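Pyridine synthase TbtD (PDB 5WA4) probably catalyses the formal [4+2] aza-cycloaddition that forms the central pyridine ring of the thiopeptide thiomuracin, working on a peptide recognised through its leader. Local coordinates at residues A262-S266 against G267-L271. Residues are numbered along the deposited sequence; the frame is centred on the assembly and turned at random.
Sequences ALLES and GELTL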
loop_
_atom_site.group_PDB
_atom_site.type_symbol
_atom_site.label_atom_id
_atom_site.label_comp_id
_atom_site.label_asym_id
_atom_site.label_seq_id
_atom_site.Cartn_x
_atom_site.Cartn_y
_atom_site.Cartn_z
ATOM N N ALA E 262 -1.290 -3.625 36.057
ATOM C CA ALA E 262 -0.769 -4.866 36.573
ATOM C C ALA E 262 -0.909 -6.003 35.541
ATOM O O ALA E 262 0.082 -6.615 35.163
ATOM C CB ALA E 262 -1.467 -5.220 37.867
ATOM N N LEU E 263 -2.123 -6.278 35.072
ATOM C CA LEU E 263 -2.354 -7.356 34.079
ATOM C C LEU E 263 -1.500 -7.272 32.794
ATOM O O LEU E 263 -1.094 -8.296 32.232
ATOM C CB LEU E 263 -3.831 -7.387 33.683
ATOM C CG LEU E 263 -4.745 -8.095 34.683
ATOM C CD1 LEU E 263 -6.207 -7.954 34.290
ATOM C CD2 LEU E 263 -4.363 -9.558 34.860
ATOM N N LEU E 264 -1.257 -6.048 32.328
ATOM C CA LEU E 264 -0.428 -5.827 31.155
ATOM C C LEU E 264 1.037 -6.093 31.471
ATOM O O LEU E 264 1.706 -6.805 30.727
ATOM C CB LEU E 264 -0.614 -4.404 30.621
ATOM C CG LEU E 264 -1.898 -4.218 29.803
ATOM C CD1 LEU E 264 -2.156 -2.753 29.508
ATOM C CD2 LEU E 264 -1.804 -4.995 28.522
ATOM N N GLU E 265 1.525 -5.520 32.573
ATOM C CA GLU E 265 2.901 -5.711 33.026
ATOM C C GLU E 265 3.337 -7.171 33.138
ATOM O O GLU E 265 4.454 -7.513 32.783
ATOM C CB GLU E 265 3.104 -5.052 34.381
ATOM C CG GLU E 265 3.255 -3.570 34.319
ATOM C CD GLU E 265 3.344 -2.994 35.693
ATOM O OE1 GLU E 265 3.449 -1.751 35.820
ATOM O OE2 GLU E 265 3.308 -3.802 36.646
ATOM N N SER E 266 2.447 -8.011 33.643
ATOM C CA SER E 266 2.716 -9.415 33.827
ATOM C C SER E 266 2.363 -10.271 32.599
ATOM O O SER E 266 2.571 -11.500 32.602
ATOM C CB SER E 266 1.939 -9.917 35.034
ATOM O OG SER E 266 0.719 -10.517 34.620
ATOM N N GLY E 267 1.814 -9.648 31.562
ATOM C CA GLY E 267 1.526 -10.379 30.343
ATOM C C GLY E 267 0.200 -11.117 30.128
ATOM O O GLY E 267 0.174 -12.126 29.428
ATOM N N GLU E 268 -0.924 -10.622 30.641
ATOM C CA GLU E 268 -2.189 -11.212 30.178
ATOM C C GLU E 268 -3.156 -10.300 29.420
ATOM O O GLU E 268 -4.358 -10.547 29.468
ATOM C CB GLU E 268 -2.949 -11.825 31.339
ATOM C CG GLU E 268 -2.402 -13.145 31.780
ATOM C CD GLU E 268 -1.845 -13.052 33.167
ATOM O OE1 GLU E 268 -1.339 -11.948 33.470
ATOM O OE2 GLU E 268 -1.902 -14.060 33.924
ATOM N N LEU E 269 -2.659 -9.288 28.705
ATOM C CA LEU E 269 -3.506 -8.542 27.756
ATOM C C LEU E 269 -2.624 -7.840 26.698
ATOM O O LEU E 269 -1.407 -7.769 26.889
ATOM C CB LEU E 269 -4.384 -7.486 28.484
ATOM C CG LEU E 269 -5.403 -7.730 29.615
ATOM C CD1 LEU E 269 -5.751 -6.446 30.319
ATOM C CD2 LEU E 269 -6.672 -8.422 29.146
ATOM N N THR E 270 -3.227 -7.392 25.581
ATOM C CA THR E 270 -2.831 -6.174 24.812
ATOM C C THR E 270 -3.698 -5.959 23.546
ATOM O O THR E 270 -3.216 -5.423 22.539
ATOM C CB THR E 270 -1.333 -6.141 24.346
ATOM O OG1 THR E 270 -0.479 -6.805 25.284
ATOM C CG2 THR E 270 -0.853 -4.690 24.210
ATOM N N LEU E 271 -4.968 -6.372 23.608
ATOM C CA LEU E 271 -5.943 -6.132 22.539
ATOM C C LEU E 271 -6.721 -4.810 22.782
ATOM O O LEU E 271 -6.487 -3.855 22.041
ATOM C CB LEU E 271 -6.884 -7.351 22.413
ATOM C CG LEU E 271 -7.598 -7.768 21.120
ATOM C CD1 LEU E 271 -7.793 -9.280 21.104
ATOM C CD2 LEU E 271 -8.939 -7.048 20.987
#
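L263 and L264 meet L269 just past the end of their helix, where the chain turns back in a Schellman motif with G267 at its C' position. The turn is tied by two backbone bonds of different quality. E268 N reaches L263 O at 2.8 Å and is nearly straight (166° at the hydrogen). G267 N reaches L264 O at 3.0 Å, on a more bent path. G267 has a positive phi, a backbone region that glycine enters readily.

Doubling back carries L269 alongside the last helical turn, its CB directed at the helix. There its root and one tip branch touch different leucines: CD2 of L264 packs on L269 CB at 3.6 Å, while L269 CD1 lies 4.0 Å from L263 CB. In L264 the CB leaves the helix away from the loop, but with CG beside the backbone N (chi1 -79°) and CD1 carrying on anti to CA, the other branch, CD2, is folded back toward the loop. E268 crosses the L263 side chain at about a right angle; bent at chi2 (115°), it brings OE1 to 4.1 Å from L263 CD2.

This Schellman motif, with L269 just beyond it packed on the last turn, closes helix 244-265 at the protein surface. The start of helix 135-159 meets the turn, V135 touching L263 and E268 and R136 touching L269, shortly before the chain is lost from the model, ahead of helix 307-328.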